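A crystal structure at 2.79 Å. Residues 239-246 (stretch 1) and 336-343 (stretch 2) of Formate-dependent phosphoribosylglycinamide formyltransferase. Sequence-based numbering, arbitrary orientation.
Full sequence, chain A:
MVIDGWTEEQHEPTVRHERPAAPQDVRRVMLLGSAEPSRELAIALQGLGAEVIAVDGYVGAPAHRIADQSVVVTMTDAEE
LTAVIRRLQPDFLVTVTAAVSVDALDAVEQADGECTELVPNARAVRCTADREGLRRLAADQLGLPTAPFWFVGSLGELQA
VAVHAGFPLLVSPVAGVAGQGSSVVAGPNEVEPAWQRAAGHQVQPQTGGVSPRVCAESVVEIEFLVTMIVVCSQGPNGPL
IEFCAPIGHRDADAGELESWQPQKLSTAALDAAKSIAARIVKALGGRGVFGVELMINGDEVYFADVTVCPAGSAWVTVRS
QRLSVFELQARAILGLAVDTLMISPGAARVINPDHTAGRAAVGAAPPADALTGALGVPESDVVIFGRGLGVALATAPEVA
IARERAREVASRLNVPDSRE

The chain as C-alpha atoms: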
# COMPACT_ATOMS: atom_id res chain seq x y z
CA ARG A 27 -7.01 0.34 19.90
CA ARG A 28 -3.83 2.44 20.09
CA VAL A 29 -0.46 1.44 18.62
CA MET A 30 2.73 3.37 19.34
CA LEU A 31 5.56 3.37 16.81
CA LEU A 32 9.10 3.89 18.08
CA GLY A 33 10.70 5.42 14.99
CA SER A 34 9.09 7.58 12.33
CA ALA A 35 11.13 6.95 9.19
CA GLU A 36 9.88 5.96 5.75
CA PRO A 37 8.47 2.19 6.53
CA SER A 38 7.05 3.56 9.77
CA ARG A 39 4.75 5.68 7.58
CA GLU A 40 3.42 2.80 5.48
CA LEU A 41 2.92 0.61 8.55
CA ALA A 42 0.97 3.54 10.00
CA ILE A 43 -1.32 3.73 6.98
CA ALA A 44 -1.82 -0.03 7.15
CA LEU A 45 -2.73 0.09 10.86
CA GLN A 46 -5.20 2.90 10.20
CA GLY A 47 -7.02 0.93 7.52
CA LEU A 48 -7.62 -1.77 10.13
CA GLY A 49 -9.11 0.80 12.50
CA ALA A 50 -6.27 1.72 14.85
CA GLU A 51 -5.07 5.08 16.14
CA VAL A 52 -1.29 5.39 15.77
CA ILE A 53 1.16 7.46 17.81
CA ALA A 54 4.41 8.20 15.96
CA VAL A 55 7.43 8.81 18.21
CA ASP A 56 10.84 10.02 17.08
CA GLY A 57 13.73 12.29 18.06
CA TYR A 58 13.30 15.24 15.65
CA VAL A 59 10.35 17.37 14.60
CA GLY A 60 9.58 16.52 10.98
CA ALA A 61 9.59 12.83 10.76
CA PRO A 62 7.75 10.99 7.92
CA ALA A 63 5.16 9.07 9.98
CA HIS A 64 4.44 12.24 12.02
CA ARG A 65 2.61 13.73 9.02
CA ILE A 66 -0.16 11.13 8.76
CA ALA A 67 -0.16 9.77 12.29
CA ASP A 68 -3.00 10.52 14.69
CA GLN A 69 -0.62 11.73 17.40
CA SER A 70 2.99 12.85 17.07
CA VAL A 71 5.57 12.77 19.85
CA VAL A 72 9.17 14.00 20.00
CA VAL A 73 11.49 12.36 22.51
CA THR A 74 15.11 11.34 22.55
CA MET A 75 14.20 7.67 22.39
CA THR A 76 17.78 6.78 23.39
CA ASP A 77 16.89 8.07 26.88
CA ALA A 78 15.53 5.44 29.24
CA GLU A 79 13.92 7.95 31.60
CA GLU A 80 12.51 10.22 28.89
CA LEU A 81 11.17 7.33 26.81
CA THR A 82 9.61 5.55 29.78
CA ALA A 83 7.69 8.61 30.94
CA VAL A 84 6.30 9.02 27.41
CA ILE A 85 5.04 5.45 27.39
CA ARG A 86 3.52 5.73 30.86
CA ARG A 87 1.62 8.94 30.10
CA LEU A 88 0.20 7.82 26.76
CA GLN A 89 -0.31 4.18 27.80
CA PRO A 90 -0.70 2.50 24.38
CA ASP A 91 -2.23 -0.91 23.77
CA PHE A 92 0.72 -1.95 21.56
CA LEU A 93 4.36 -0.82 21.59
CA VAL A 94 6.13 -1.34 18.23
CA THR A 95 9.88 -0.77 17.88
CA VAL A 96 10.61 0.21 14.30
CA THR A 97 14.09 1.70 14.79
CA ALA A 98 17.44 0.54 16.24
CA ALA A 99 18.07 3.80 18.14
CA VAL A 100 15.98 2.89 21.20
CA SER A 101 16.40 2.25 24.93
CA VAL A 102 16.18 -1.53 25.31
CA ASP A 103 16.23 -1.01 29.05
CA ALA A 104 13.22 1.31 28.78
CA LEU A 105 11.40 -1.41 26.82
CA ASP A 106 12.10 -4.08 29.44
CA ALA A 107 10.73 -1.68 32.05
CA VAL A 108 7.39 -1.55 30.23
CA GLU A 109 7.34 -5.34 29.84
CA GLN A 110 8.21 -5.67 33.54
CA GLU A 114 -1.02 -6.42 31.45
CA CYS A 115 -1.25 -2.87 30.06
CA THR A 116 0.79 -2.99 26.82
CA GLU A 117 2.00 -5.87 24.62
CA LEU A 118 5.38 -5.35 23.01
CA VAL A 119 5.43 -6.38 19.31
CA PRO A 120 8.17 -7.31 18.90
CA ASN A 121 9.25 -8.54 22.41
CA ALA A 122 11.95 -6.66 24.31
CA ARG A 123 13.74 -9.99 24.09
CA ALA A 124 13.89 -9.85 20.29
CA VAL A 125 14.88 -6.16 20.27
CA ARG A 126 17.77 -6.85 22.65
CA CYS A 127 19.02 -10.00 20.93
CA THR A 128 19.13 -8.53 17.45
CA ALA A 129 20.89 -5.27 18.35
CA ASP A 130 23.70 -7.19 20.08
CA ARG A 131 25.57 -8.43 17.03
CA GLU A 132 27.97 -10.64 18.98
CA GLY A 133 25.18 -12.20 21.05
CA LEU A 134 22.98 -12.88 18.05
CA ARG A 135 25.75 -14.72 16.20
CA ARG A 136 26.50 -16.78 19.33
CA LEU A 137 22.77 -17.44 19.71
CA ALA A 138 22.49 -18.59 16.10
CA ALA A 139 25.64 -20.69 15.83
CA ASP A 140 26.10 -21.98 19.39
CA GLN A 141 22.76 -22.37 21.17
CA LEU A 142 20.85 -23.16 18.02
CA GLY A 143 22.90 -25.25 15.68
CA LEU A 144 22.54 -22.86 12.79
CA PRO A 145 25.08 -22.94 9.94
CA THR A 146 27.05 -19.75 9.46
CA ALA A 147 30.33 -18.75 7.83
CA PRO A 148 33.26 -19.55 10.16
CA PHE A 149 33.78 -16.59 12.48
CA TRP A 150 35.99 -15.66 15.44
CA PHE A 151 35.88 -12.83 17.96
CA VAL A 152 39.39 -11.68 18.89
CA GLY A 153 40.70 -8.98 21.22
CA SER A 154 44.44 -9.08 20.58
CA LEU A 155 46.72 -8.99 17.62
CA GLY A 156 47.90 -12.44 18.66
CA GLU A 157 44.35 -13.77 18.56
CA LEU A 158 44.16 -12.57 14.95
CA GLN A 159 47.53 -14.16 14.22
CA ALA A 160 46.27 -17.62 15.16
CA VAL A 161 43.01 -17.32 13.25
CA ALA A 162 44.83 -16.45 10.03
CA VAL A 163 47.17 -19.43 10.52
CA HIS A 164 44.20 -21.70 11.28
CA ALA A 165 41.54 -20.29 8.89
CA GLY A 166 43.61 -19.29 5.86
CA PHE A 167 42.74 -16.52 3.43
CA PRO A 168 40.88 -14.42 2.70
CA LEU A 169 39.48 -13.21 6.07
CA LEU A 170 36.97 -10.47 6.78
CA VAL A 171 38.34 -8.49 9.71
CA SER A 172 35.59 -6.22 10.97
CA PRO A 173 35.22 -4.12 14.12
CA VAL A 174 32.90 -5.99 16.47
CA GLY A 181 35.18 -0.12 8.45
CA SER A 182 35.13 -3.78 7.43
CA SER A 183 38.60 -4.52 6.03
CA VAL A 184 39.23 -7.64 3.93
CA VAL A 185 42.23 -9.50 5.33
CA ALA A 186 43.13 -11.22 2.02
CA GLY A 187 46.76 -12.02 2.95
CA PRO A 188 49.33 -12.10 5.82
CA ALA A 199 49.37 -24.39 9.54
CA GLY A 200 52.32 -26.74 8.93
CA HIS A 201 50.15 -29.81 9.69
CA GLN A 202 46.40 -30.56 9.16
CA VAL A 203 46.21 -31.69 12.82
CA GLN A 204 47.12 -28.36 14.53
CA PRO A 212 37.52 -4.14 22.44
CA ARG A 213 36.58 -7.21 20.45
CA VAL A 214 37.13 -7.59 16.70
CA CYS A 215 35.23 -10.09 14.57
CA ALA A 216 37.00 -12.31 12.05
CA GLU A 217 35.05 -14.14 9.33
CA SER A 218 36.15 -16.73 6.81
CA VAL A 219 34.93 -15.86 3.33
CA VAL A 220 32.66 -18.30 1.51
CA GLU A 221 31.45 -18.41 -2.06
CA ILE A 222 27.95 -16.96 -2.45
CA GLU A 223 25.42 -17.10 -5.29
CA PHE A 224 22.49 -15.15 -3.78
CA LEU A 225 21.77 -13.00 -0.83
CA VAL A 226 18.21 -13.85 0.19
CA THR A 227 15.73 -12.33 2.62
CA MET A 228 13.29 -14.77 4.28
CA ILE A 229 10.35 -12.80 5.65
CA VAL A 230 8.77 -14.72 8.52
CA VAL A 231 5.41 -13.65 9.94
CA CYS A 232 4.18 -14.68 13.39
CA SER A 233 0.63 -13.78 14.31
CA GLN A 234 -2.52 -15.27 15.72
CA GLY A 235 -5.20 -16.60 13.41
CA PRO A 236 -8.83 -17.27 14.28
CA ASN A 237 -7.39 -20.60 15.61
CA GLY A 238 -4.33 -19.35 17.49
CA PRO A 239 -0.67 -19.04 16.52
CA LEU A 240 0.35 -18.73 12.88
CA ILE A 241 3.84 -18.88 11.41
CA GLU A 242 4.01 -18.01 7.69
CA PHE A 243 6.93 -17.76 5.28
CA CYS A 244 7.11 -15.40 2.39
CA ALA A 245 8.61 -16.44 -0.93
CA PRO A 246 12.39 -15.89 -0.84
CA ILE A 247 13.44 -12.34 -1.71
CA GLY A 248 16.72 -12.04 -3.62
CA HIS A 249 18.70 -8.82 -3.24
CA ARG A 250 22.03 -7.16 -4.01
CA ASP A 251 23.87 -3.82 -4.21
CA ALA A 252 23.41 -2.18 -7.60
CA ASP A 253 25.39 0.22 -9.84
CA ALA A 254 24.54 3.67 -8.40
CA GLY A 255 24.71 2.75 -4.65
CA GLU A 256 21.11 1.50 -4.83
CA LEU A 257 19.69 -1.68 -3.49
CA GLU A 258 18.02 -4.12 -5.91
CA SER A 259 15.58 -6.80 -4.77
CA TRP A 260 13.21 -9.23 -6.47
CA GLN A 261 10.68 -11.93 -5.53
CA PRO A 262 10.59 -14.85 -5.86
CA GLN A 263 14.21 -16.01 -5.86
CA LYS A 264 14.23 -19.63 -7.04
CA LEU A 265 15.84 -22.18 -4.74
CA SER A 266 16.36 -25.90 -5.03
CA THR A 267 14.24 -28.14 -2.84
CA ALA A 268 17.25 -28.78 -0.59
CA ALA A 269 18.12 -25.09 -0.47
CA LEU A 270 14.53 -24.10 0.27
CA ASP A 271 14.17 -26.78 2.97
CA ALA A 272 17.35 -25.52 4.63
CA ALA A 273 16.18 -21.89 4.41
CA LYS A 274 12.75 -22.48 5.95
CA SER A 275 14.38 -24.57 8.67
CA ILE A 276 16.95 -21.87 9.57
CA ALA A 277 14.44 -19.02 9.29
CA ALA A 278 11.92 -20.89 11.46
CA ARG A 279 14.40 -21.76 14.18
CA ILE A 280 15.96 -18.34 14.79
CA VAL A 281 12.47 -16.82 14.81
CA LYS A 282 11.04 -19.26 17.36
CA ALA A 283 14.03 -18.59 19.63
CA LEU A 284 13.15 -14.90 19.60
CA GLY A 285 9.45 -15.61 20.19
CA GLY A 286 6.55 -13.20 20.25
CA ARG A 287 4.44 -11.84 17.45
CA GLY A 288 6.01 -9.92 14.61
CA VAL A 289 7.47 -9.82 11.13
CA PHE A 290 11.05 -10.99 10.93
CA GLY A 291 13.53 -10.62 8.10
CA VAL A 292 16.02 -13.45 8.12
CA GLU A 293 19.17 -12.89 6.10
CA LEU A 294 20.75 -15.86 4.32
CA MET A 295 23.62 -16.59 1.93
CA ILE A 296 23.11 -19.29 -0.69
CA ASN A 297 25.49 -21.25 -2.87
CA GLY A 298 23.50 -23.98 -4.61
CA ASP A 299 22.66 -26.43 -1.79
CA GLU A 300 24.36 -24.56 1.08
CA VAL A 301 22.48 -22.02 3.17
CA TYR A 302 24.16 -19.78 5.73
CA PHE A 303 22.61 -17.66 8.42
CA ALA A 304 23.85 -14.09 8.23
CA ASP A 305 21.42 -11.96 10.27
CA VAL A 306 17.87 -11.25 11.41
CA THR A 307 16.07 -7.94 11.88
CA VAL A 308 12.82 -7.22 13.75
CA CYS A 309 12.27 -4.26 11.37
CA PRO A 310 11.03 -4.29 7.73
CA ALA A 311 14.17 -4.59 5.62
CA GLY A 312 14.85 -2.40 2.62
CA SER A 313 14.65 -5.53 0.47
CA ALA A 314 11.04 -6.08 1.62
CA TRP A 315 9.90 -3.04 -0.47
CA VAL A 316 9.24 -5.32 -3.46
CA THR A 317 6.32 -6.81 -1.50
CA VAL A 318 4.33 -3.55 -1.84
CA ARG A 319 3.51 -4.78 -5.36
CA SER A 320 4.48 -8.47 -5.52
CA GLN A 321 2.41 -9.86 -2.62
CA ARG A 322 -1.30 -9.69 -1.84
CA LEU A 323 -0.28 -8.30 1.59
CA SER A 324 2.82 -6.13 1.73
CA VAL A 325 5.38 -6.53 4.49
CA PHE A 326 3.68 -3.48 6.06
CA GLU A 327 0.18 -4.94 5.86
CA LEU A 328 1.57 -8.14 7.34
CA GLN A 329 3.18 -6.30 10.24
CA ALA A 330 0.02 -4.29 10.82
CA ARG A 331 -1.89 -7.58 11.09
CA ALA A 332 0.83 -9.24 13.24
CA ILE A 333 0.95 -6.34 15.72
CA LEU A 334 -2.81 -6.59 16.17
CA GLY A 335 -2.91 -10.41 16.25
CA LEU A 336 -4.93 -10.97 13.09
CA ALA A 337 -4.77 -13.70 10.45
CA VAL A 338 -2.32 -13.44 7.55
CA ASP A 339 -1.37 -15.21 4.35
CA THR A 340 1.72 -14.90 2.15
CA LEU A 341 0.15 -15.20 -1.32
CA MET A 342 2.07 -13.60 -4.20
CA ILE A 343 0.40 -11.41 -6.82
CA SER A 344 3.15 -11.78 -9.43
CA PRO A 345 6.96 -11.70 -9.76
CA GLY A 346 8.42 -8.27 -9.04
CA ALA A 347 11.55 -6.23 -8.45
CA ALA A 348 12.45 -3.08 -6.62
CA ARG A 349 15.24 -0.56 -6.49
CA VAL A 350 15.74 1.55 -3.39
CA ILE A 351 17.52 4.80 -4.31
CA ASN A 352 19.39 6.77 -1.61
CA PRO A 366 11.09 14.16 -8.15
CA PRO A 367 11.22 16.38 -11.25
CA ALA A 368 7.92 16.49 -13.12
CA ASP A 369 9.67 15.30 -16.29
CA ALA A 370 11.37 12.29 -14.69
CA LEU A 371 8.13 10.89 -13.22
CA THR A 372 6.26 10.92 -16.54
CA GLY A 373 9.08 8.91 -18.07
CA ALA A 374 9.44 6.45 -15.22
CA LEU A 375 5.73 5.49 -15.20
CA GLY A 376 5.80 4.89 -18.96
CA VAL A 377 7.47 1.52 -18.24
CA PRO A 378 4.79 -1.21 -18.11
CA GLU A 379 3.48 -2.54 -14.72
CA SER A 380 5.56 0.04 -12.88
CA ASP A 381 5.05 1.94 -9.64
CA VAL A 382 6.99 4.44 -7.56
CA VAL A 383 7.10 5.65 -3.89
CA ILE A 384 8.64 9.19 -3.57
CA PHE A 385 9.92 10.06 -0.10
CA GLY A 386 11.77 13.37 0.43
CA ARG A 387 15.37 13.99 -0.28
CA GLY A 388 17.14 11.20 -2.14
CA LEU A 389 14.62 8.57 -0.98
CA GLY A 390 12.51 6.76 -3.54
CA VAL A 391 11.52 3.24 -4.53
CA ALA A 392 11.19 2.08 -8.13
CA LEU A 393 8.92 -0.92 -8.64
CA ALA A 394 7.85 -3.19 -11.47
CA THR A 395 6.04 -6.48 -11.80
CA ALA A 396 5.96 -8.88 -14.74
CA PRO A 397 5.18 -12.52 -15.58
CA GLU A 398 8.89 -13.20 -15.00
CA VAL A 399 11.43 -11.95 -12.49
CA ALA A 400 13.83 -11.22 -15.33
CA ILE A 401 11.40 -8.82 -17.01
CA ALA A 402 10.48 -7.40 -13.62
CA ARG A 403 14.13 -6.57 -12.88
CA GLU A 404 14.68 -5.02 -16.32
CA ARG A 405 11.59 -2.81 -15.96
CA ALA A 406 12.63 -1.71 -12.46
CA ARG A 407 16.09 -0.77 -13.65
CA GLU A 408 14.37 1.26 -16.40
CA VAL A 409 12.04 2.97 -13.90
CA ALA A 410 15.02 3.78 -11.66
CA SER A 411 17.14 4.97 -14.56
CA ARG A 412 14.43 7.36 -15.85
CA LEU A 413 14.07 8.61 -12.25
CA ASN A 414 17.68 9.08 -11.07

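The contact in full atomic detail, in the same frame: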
# COMPACT_ATOMS: atom_id res chain seq x y z
N PRO A 239 -1.94 -19.49 17.10
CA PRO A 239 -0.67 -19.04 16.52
C PRO A 239 -0.54 -19.44 15.06
O PRO A 239 -0.92 -20.54 14.65
CB PRO A 239 0.39 -19.72 17.39
CG PRO A 239 -0.35 -20.22 18.59
CD PRO A 239 -1.73 -20.52 18.13
N LEU A 240 0.01 -18.51 14.27
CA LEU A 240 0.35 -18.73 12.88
C LEU A 240 1.83 -18.44 12.69
O LEU A 240 2.36 -17.49 13.28
CB LEU A 240 -0.46 -17.81 11.96
CG LEU A 240 -1.98 -17.91 11.94
CD1 LEU A 240 -2.54 -16.89 10.97
CD2 LEU A 240 -2.42 -19.31 11.56
N ILE A 241 2.51 -19.25 11.87
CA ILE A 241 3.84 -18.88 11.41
C ILE A 241 3.92 -19.10 9.90
O ILE A 241 3.88 -20.24 9.43
CB ILE A 241 4.96 -19.63 12.15
CG1 ILE A 241 6.31 -19.28 11.53
CG2 ILE A 241 4.70 -21.12 12.16
CD1 ILE A 241 7.45 -19.22 12.55
N GLU A 242 4.03 -18.01 9.14
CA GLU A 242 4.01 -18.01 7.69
C GLU A 242 5.37 -17.59 7.15
O GLU A 242 6.07 -16.78 7.75
CB GLU A 242 2.96 -17.04 7.15
CG GLU A 242 1.60 -17.18 7.76
CD GLU A 242 0.71 -18.06 6.93
OE1 GLU A 242 1.07 -19.25 6.75
OE2 GLU A 242 -0.32 -17.56 6.44
N PHE A 243 5.71 -18.12 5.97
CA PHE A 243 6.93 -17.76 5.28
C PHE A 243 6.60 -17.06 3.97
O PHE A 243 5.76 -17.51 3.20
CB PHE A 243 7.79 -19.00 5.01
CG PHE A 243 8.21 -19.71 6.26
CD1 PHE A 243 7.38 -20.66 6.84
CD2 PHE A 243 9.43 -19.44 6.85
CE1 PHE A 243 7.77 -21.32 7.99
CE2 PHE A 243 9.82 -20.10 7.99
CZ PHE A 243 8.99 -21.04 8.57
N CYS A 244 7.29 -15.96 3.71
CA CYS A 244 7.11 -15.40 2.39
C CYS A 244 7.96 -16.17 1.38
O CYS A 244 8.76 -17.03 1.75
CB CYS A 244 7.44 -13.92 2.43
SG CYS A 244 6.17 -13.04 3.39
N ALA A 245 7.72 -15.92 0.10
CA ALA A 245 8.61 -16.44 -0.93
C ALA A 245 9.96 -15.75 -0.81
O ALA A 245 10.02 -14.55 -0.52
CB ALA A 245 8.04 -16.23 -2.34
N PRO A 246 11.06 -16.48 -1.01
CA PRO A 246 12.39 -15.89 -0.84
C PRO A 246 12.52 -14.61 -1.64
O PRO A 246 12.04 -14.52 -2.78
CB PRO A 246 13.34 -16.97 -1.37
CG PRO A 246 12.58 -18.23 -1.23
CD PRO A 246 11.13 -17.88 -1.47
N LEU A 336 -3.95 -10.55 14.07
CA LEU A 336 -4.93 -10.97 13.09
C LEU A 336 -4.32 -11.98 12.12
O LEU A 336 -3.10 -12.10 11.99
CB LEU A 336 -5.49 -9.75 12.34
CG LEU A 336 -6.03 -8.65 13.26
CD1 LEU A 336 -6.26 -7.34 12.51
CD2 LEU A 336 -7.32 -9.11 13.94
N ALA A 337 -5.19 -12.69 11.41
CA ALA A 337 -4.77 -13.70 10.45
C ALA A 337 -4.02 -13.08 9.27
O ALA A 337 -4.25 -11.93 8.89
CB ALA A 337 -5.98 -14.47 9.92
N VAL A 338 -3.10 -13.87 8.71
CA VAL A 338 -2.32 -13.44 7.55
C VAL A 338 -2.18 -14.61 6.58
O VAL A 338 -2.41 -15.77 6.92
CB VAL A 338 -0.91 -12.92 7.93
CG1 VAL A 338 -1.00 -11.62 8.70
CG2 VAL A 338 -0.14 -13.96 8.71
N ASP A 339 -1.83 -14.26 5.35
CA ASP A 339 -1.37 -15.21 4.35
C ASP A 339 -0.17 -14.57 3.67
O ASP A 339 0.10 -13.39 3.85
CB ASP A 339 -2.47 -15.59 3.34
CG ASP A 339 -2.91 -14.40 2.45
OD1 ASP A 339 -2.08 -13.84 1.70
OD2 ASP A 339 -4.11 -14.04 2.48
N THR A 340 0.53 -15.36 2.85
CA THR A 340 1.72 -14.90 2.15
C THR A 340 1.60 -15.11 0.65
O THR A 340 2.60 -15.23 -0.05
CB THR A 340 2.97 -15.58 2.70
OG1 THR A 340 2.84 -17.02 2.65
CG2 THR A 340 3.23 -15.14 4.14
N LEU A 341 0.37 -15.07 0.12
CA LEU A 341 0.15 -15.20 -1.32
C LEU A 341 0.87 -14.11 -2.11
O LEU A 341 0.88 -12.94 -1.73
CB LEU A 341 -1.34 -15.14 -1.63
CG LEU A 341 -2.24 -16.06 -0.80
CD1 LEU A 341 -3.72 -15.72 -1.00
CD2 LEU A 341 -1.98 -17.52 -1.14
N MET A 342 1.43 -14.50 -3.25
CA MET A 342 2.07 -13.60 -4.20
C MET A 342 1.12 -13.18 -5.32
O MET A 342 0.40 -14.02 -5.89
CB MET A 342 3.31 -14.24 -4.82
CG MET A 342 4.43 -14.38 -3.83
SD MET A 342 6.04 -14.48 -4.59
CE MET A 342 6.10 -13.00 -5.61
N ILE A 343 1.13 -11.89 -5.65
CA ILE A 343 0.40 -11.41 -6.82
C ILE A 343 1.09 -11.87 -8.10
O ILE A 343 0.46 -12.43 -9.01
CB ILE A 343 0.29 -9.87 -6.78
CG1 ILE A 343 -0.59 -9.39 -5.63
CG2 ILE A 343 -0.25 -9.34 -8.11
CD1 ILE A 343 -0.52 -7.86 -5.47
O HOH W 1 5.01 -14.47 -0.45

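The two stretches run side by side in nearly the same direction, their touching parts diverging by 10°. Residues 239-243 form the end of a strand, whereas 336-343 adopt no regular structure, and no direct backbone-to-backbone hydrogen bond joins them. The chains approach each other locally: the CA atoms of Leu240 and Ala337 lie 7.6 Å apart and those of Cys244 and Thr340 5.4 Å, but beyond this point the spacing widens again, to 7.8 Å between the CA atoms of Ala245 and Met342.

Thr340 covers the most surface. Its side chain points toward the strand, and OG1 donates a hydrogen bond to the carbonyl of Phe243 (OG1 to O, 3.0 Å), so a side chain supplies the link that backbone pairing does not. Its methyl serves a different purpose, with CG2 packing 3.6 Å from Glu242 CB and 3.7 Å from Cys244 SG. One water extends the connection, accepting from Ala245 N (3.1 Å) and donating to Thr340 O (2.6 Å).

Glu242 comes next. Its aliphatic portion lies against Val338, CG to CG2 at 3.8 Å, but its carboxylate is less comfortably placed: OE2 sits 2.8 Å from Val338 O, a close approach of two acceptors rather than a hydrogen bond.

Apolar contacts flank this centre. Leu240 CD1 reaches Ala337 CB at 4.3 Å and Val338 CG2 at 4.4 Å, while Ala245 CB meets Met342 SD at 3.5 Å.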